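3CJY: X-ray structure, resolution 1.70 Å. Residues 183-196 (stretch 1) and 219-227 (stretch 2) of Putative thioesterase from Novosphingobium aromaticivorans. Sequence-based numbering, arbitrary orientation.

Stretch 1 183-196: MFADFLPIALGRAT
Stretch 2, residues 219-227: WCLCDMIIP

This is an apolar packing of the end of one helix, the turn after it and a second helix, 188-196, against one face of a β-strand, with no hydrogen bond between the two stretches. Helix 188-196 crosses the strand of stretch 2 at -52°, with the axes 8.0 Å apart at closest approach. The register pairs Phe184 with Cys222, Ala191 with Met224 and Leu192 with Ile226, at CA separations of 6.9, 6.6 and 6.2 Å. Strand side chains alternate, so Cys220, Cys222, Met224 and Ile226 point toward stretch 1.

Phe184 (chi1 m) sets CD2 3.8 Å from Cys220 CB, and Phe184 O lies 3.6 Å from Cys222 SG. Both cysteines are t. Met224 is selenomethionine, with chi angles m, t, m. This rotamer carries Met224 SE to the turn, 3.3 Å from Phe187 O and 3.6 Å from Leu188 N. Met224 CB packs 3.6 Å from Leu188 CD2 and 3.9 Å from Ala191 CB. Leu188 is m, t; its CB points sideways, but its end comes nearer the strand.

Ile226 (m, m) has the largest covered area. Ile226 CG1 lies 3.7 Å from Ala191 O and 3.7 Å from Leu192 CA. Ile226 CB is 4.0 Å from Ala195 CB. Small alanines at 191 and 195, one helical turn apart, point toward the strand. Ala195 N donates to Ala191 O at 3.0 Å.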

HETATM    1  N   MSE A 183      -7.188   4.101 -11.827  1.00 13.03           N
HETATM    2  CA  MSE A 183      -7.752   3.077 -12.703  1.00 14.21           C
HETATM    3  C   MSE A 183      -6.611   2.217 -13.292  1.00 13.34           C
HETATM    4  O   MSE A 183      -6.685   0.995 -13.318  1.00 13.45           O
HETATM    5  CB  MSE A 183      -8.668   3.726 -13.744  1.00 14.85           C
HETATM    6  CG  MSE A 183     -10.031   3.967 -13.103  1.00 16.13           C
HETATM    7 SE   MSE A 183     -11.355   4.866 -14.234  0.75 16.59          SE
HETATM    8  CE  MSE A 183     -10.684   6.446 -14.065  1.00 13.77           C
ATOM      9  N   PHE A 184      -5.550   2.867 -13.774  1.00 13.31           N
ATOM     10  CA  PHE A 184      -4.443   2.144 -14.378  1.00 13.65           C
ATOM     11  C   PHE A 184      -3.660   1.280 -13.386  1.00 13.87           C
ATOM     12  O   PHE A 184      -3.081   0.237 -13.740  1.00 14.64           O
ATOM     13  CB  PHE A 184      -3.495   3.107 -15.106  1.00 13.61           C
ATOM     14  CG  PHE A 184      -4.080   3.722 -16.361  1.00 13.07           C
ATOM     15  CD1 PHE A 184      -5.142   3.116 -17.033  1.00 13.59           C
ATOM     16  CD2 PHE A 184      -3.458   4.809 -16.959  1.00 15.36           C
ATOM     17  CE1 PHE A 184      -5.583   3.625 -18.281  1.00 15.98           C
ATOM     18  CE2 PHE A 184      -3.932   5.345 -18.175  1.00 14.65           C
ATOM     19  CZ  PHE A 184      -5.016   4.749 -18.804  1.00 16.33           C
ATOM     20  N   ALA A 185      -3.623   1.731 -12.125  1.00 12.81           N
ATOM     21  CA  ALA A 185      -2.985   0.991 -11.039  1.00 13.46           C
ATOM     22  C   ALA A 185      -3.670  -0.372 -10.839  1.00 15.34           C
ATOM     23  O   ALA A 185      -3.049  -1.337 -10.445  1.00 17.23           O
ATOM     24  CB  ALA A 185      -3.023   1.796  -9.675  1.00 13.56           C
ATOM     25  N   ASP A 186      -4.976  -0.426 -11.117  1.00 14.76           N
ATOM     26  CA  ASP A 186      -5.743  -1.674 -10.941  1.00 14.03           C
ATOM     27  C   ASP A 186      -5.712  -2.614 -12.151  1.00 14.06           C
ATOM     28  O   ASP A 186      -6.598  -3.462 -12.328  1.00 13.66           O
ATOM     29  CB  ASP A 186      -7.151  -1.379 -10.492  1.00 13.09           C
ATOM     30  CG  ASP A 186      -7.863  -2.613  -9.892  1.00 16.00           C
ATOM     31  OD1 ASP A 186      -7.233  -3.371  -9.143  1.00 15.69           O
ATOM     32  OD2 ASP A 186      -9.062  -2.818 -10.189  1.00 16.46           O
ATOM     33  N   PHE A 187      -4.652  -2.507 -12.940  1.00 13.31           N
ATOM     34  CA  PHE A 187      -4.365  -3.477 -13.980  1.00 13.63           C
ATOM     35  C   PHE A 187      -3.500  -4.658 -13.442  1.00 14.07           C
ATOM     36  O   PHE A 187      -3.177  -5.598 -14.152  1.00 14.61           O
ATOM     37  CB  PHE A 187      -3.688  -2.812 -15.174  1.00 14.40           C
ATOM     38  CG  PHE A 187      -4.645  -2.240 -16.182  1.00 13.89           C
ATOM     39  CD1 PHE A 187      -5.541  -1.241 -15.826  1.00 15.52           C
ATOM     40  CD2 PHE A 187      -4.610  -2.687 -17.508  1.00 15.02           C
ATOM     41  CE1 PHE A 187      -6.424  -0.717 -16.725  1.00 15.02           C
ATOM     42  CE2 PHE A 187      -5.484  -2.144 -18.445  1.00 15.78           C
ATOM     43  CZ  PHE A 187      -6.383  -1.147 -18.045  1.00 14.47           C
ATOM     44  N   LEU A 188      -3.220  -4.648 -12.145  1.00 13.53           N
ATOM     45  CA  LEU A 188      -2.400  -5.723 -11.558  1.00 12.59           C
ATOM     46  C   LEU A 188      -3.037  -7.099 -11.704  1.00 14.12           C
ATOM     47  O   LEU A 188      -2.315  -8.065 -11.783  1.00 13.95           O
ATOM     48  CB  LEU A 188      -1.991  -5.446 -10.103  1.00 13.02           C
ATOM     49  CG  LEU A 188      -0.750  -4.591  -9.962  1.00 11.33           C
ATOM     50  CD1 LEU A 188      -0.591  -4.041  -8.563  1.00 14.86           C
ATOM     51  CD2 LEU A 188       0.497  -5.392 -10.398  1.00 12.75           C
ATOM     52  N   PRO A 189      -4.386  -7.208 -11.651  1.00 13.50           N
ATOM     53  CA  PRO A 189      -4.913  -8.580 -11.890  1.00 14.43           C
ATOM     54  C   PRO A 189      -4.475  -9.194 -13.239  1.00 14.39           C
ATOM     55  O   PRO A 189      -4.259 -10.393 -13.358  1.00 14.85           O
ATOM     56  CB  PRO A 189      -6.426  -8.390 -11.733  1.00 13.87           C
ATOM     57  CG  PRO A 189      -6.552  -7.204 -10.813  1.00 14.92           C
ATOM     58  CD  PRO A 189      -5.449  -6.282 -11.185  1.00 14.13           C
ATOM     59  N   ILE A 190      -4.252  -8.362 -14.246  1.00 14.82           N
ATOM     60  CA  ILE A 190      -3.783  -8.827 -15.554  1.00 15.02           C
ATOM     61  C   ILE A 190      -2.345  -9.319 -15.404  1.00 14.92           C
ATOM     62  O   ILE A 190      -1.984 -10.371 -15.911  1.00 15.19           O
ATOM     63  CB  ILE A 190      -3.893  -7.704 -16.626  1.00 16.44           C
ATOM     64  CG1 ILE A 190      -5.383  -7.403 -16.901  1.00 18.71           C
ATOM     65  CG2 ILE A 190      -3.169  -8.105 -17.886  1.00 18.21           C
ATOM     66  CD1 ILE A 190      -5.592  -6.206 -17.763  1.00 21.86           C
ATOM     67  N   ALA A 191      -1.570  -8.617 -14.594  1.00 12.76           N
ATOM     68  CA  ALA A 191      -0.186  -9.015 -14.354  1.00 12.66           C
ATOM     69  C   ALA A 191      -0.172 -10.362 -13.609  1.00 12.18           C
ATOM     70  O   ALA A 191       0.683 -11.225 -13.865  1.00 14.86           O
ATOM     71  CB  ALA A 191       0.546  -7.973 -13.513  1.00 12.72           C
ATOM     72  N   LEU A 192      -1.158 -10.572 -12.753  1.00 14.60           N
ATOM     73  CA  LEU A 192      -1.227 -11.849 -11.997  1.00 14.01           C
ATOM     74  C   LEU A 192      -1.507 -12.997 -12.960  1.00 15.24           C
ATOM     75  O   LEU A 192      -0.882 -14.056 -12.898  1.00 15.05           O
ATOM     76  CB  LEU A 192      -2.261 -11.764 -10.894  1.00 14.10           C
ATOM     77  CG  LEU A 192      -2.460 -13.049 -10.112  1.00 14.52           C
ATOM     78  CD1 LEU A 192      -1.127 -13.542  -9.487  1.00 15.77           C
ATOM     79  CD2 LEU A 192      -3.609 -12.887  -9.087  1.00 18.98           C
ATOM     80  N   GLY A 193      -2.446 -12.776 -13.879  1.00 15.39           N
ATOM     81  CA  GLY A 193      -2.826 -13.800 -14.857  1.00 15.84           C
ATOM     82  C   GLY A 193      -1.634 -14.173 -15.701  1.00 16.44           C
ATOM     83  O   GLY A 193      -1.422 -15.319 -16.032  1.00 17.98           O
ATOM     84  N   ARG A 194      -0.804 -13.194 -16.006  1.00 16.23           N
ATOM     85  CA  ARG A 194       0.399 -13.490 -16.782  1.00 16.84           C
ATOM     86  C   ARG A 194       1.468 -14.267 -15.990  1.00 17.34           C
ATOM     87  O   ARG A 194       2.154 -15.123 -16.523  1.00 17.18           O
ATOM     88  CB  ARG A 194       1.049 -12.236 -17.336  1.00 17.66           C
ATOM     89  CG  ARG A 194       0.128 -11.537 -18.319  1.00 20.90           C
ATOM     90  CD  ARG A 194       0.901 -10.699 -19.286  1.00 25.45           C
ATOM     91  NE  ARG A 194      -0.005 -10.141 -20.293  1.00 29.32           N
ATOM     92  CZ  ARG A 194       0.371  -9.299 -21.246  1.00 28.04           C
ATOM     93  NH1 ARG A 194       1.643  -8.932 -21.337  1.00 24.94           N
ATOM     94  NH2 ARG A 194      -0.525  -8.849 -22.110  1.00 27.89           N
ATOM     95  N   ALA A 195       1.615 -13.911 -14.722  1.00 17.00           N
ATOM     96  CA  ALA A 195       2.647 -14.478 -13.870  1.00 17.63           C
ATOM     97  C   ALA A 195       2.284 -15.914 -13.560  1.00 18.84           C
ATOM     98  O   ALA A 195       3.158 -16.769 -13.493  1.00 18.57           O
ATOM     99  CB  ALA A 195       2.787 -13.684 -12.584  1.00 17.90           C
ATOM    100  N   THR A 196       0.995 -16.185 -13.405  1.00 19.65           N
ATOM    101  CA  THR A 196       0.578 -17.553 -13.055  1.00 23.45           C
ATOM    102  C   THR A 196       0.301 -18.418 -14.274  1.00 26.96           C
ATOM    103  O   THR A 196       0.515 -19.641 -14.247  1.00 28.48           O
ATOM    104  CB  THR A 196      -0.665 -17.580 -12.173  1.00 22.48           C
ATOM    105  OG1 THR A 196      -1.737 -16.969 -12.868  1.00 21.87           O
ATOM    106  CG2 THR A 196      -0.431 -16.868 -10.909  1.00 22.43           C
ATOM    107  N   TRP A 219      -0.045   8.650 -23.106  1.00 13.02           N
ATOM    108  CA  TRP A 219       0.350   7.301 -22.750  1.00 13.40           C
ATOM    109  C   TRP A 219       0.902   7.228 -21.341  1.00 13.05           C
ATOM    110  O   TRP A 219       1.584   8.135 -20.861  1.00 13.80           O
ATOM    111  CB  TRP A 219       1.415   6.777 -23.696  1.00 12.84           C
ATOM    112  CG  TRP A 219       0.920   6.517 -25.066  1.00 14.76           C
ATOM    113  CD1 TRP A 219       1.094   7.285 -26.165  1.00 16.75           C
ATOM    114  CD2 TRP A 219       0.147   5.384 -25.478  1.00 14.93           C
ATOM    115  NE1 TRP A 219       0.465   6.702 -27.268  1.00 16.12           N
ATOM    116  CE2 TRP A 219      -0.126   5.537 -26.855  1.00 16.35           C
ATOM    117  CE3 TRP A 219      -0.351   4.251 -24.810  1.00 14.15           C
ATOM    118  CZ2 TRP A 219      -0.834   4.575 -27.584  1.00 15.67           C
ATOM    119  CZ3 TRP A 219      -1.088   3.332 -25.512  1.00 14.80           C
ATOM    120  CH2 TRP A 219      -1.320   3.490 -26.894  1.00 16.81           C
ATOM    121  N   CYS A 220       0.552   6.134 -20.696  1.00 12.77           N
ATOM    122  CA  CYS A 220       1.047   5.839 -19.354  1.00 12.70           C
ATOM    123  C   CYS A 220       1.744   4.468 -19.391  1.00 12.30           C
ATOM    124  O   CYS A 220       1.165   3.498 -19.924  1.00 11.79           O
ATOM    125  CB  CYS A 220      -0.126   5.847 -18.392  1.00 13.73           C
ATOM    126  SG  CYS A 220       0.319   5.310 -16.704  1.00 16.86           S
ATOM    127  N   LEU A 221       2.988   4.400 -18.912  1.00 11.91           N
ATOM    128  CA  LEU A 221       3.660   3.115 -18.763  1.00 11.94           C
ATOM    129  C   LEU A 221       3.185   2.536 -17.424  1.00 13.47           C
ATOM    130  O   LEU A 221       3.478   3.086 -16.352  1.00 13.15           O
ATOM    131  CB  LEU A 221       5.170   3.253 -18.777  1.00 13.07           C
ATOM    132  CG  LEU A 221       5.875   1.911 -18.690  1.00 12.53           C
ATOM    133  CD1 LEU A 221       5.498   0.959 -19.835  1.00 11.11           C
ATOM    134  CD2 LEU A 221       7.382   2.154 -18.613  1.00 15.69           C
ATOM    135  N   CYS A 222       2.513   1.385 -17.539  1.00 12.52           N
ATOM    136  CA  CYS A 222       1.939   0.627 -16.421  1.00 13.52           C
ATOM    137  C   CYS A 222       2.937  -0.519 -16.182  1.00 13.14           C
ATOM    138  O   CYS A 222       2.966  -1.537 -16.876  1.00 14.28           O
ATOM    139  CB  CYS A 222       0.532   0.149 -16.764  1.00 13.34           C
ATOM    140  SG  CYS A 222      -0.186  -0.912 -15.506  1.00 15.71           S
ATOM    141  N   ASP A 223       3.786  -0.290 -15.188  1.00 13.60           N
ATOM    142  CA  ASP A 223       4.956  -1.126 -14.909  1.00 13.45           C
ATOM    143  C   ASP A 223       4.759  -1.939 -13.635  1.00 14.40           C
ATOM    144  O   ASP A 223       4.931  -1.421 -12.543  1.00 13.31           O
ATOM    145  CB  ASP A 223       6.111  -0.088 -14.784  1.00 13.90           C
ATOM    146  CG  ASP A 223       7.478  -0.690 -14.562  1.00 16.26           C
ATOM    147  OD1 ASP A 223       7.651  -1.898 -14.735  1.00 13.42           O
ATOM    148  OD2 ASP A 223       8.382   0.115 -14.212  1.00 16.86           O
HETATM  149  N   MSE A 224       4.422  -3.213 -13.826  1.00 12.85           N
HETATM  150  CA  MSE A 224       3.953  -4.135 -12.799  1.00 12.41           C
HETATM  151  C   MSE A 224       4.819  -5.308 -12.497  1.00 12.30           C
HETATM  152  O   MSE A 224       5.532  -5.856 -13.356  1.00 11.27           O
HETATM  153  CB  MSE A 224       2.565  -4.696 -13.231  1.00 11.84           C
HETATM  154  CG  MSE A 224       1.511  -3.638 -13.461  1.00 12.87           C
HETATM  155 SE   MSE A 224      -0.217  -4.189 -14.016  0.75 10.64          SE
HETATM  156  CE  MSE A 224       0.257  -4.602 -15.830  1.00 14.05           C
ATOM    157  N   ILE A 225       4.762  -5.714 -11.233  1.00 12.38           N
ATOM    158  CA  ILE A 225       5.413  -6.941 -10.809  1.00 12.81           C
ATOM    159  C   ILE A 225       4.501  -7.701  -9.851  1.00 12.44           C
ATOM    160  O   ILE A 225       3.821  -7.106  -8.994  1.00 12.02           O
ATOM    161  CB  ILE A 225       6.835  -6.671 -10.150  1.00 12.74           C
ATOM    162  CG1 ILE A 225       7.566  -7.974  -9.873  1.00 14.62           C
ATOM    163  CG2 ILE A 225       6.653  -5.849  -8.858  1.00 12.01           C
ATOM    164  CD1 ILE A 225       9.063  -7.819  -9.573  1.00 14.10           C
ATOM    165  N   ILE A 226       4.499  -9.020  -9.989  1.00 11.86           N
ATOM    166  CA  ILE A 226       3.871  -9.930  -9.001  1.00 12.87           C
ATOM    167  C   ILE A 226       5.063 -10.679  -8.399  1.00 12.35           C
ATOM    168  O   ILE A 226       5.642 -11.564  -9.014  1.00 12.91           O
ATOM    169  CB  ILE A 226       2.913 -10.977  -9.656  1.00 13.83           C
ATOM    170  CG1 ILE A 226       1.827 -10.300 -10.478  1.00 14.77           C
ATOM    171  CG2 ILE A 226       2.324 -11.820  -8.570  1.00 13.14           C
ATOM    172  CD1 ILE A 226       0.895  -9.382  -9.672  1.00 13.26           C
ATOM    173  N   PRO A 227       5.499 -10.281  -7.189  1.00 13.10           N
ATOM    174  CA  PRO A 227       6.737 -10.868  -6.712  1.00 11.40           C
ATOM    175  C   PRO A 227       6.615 -12.221  -6.007  1.00 10.81           C
ATOM    176  O   PRO A 227       7.572 -12.995  -5.964  1.00 11.50           O
ATOM    177  CB  PRO A 227       7.244  -9.799  -5.711  1.00 12.43           C
ATOM    178  CG  PRO A 227       6.014  -9.247  -5.148  1.00 13.18           C
ATOM    179  CD  PRO A 227       5.065  -9.155  -6.346  1.00 13.12           C
TER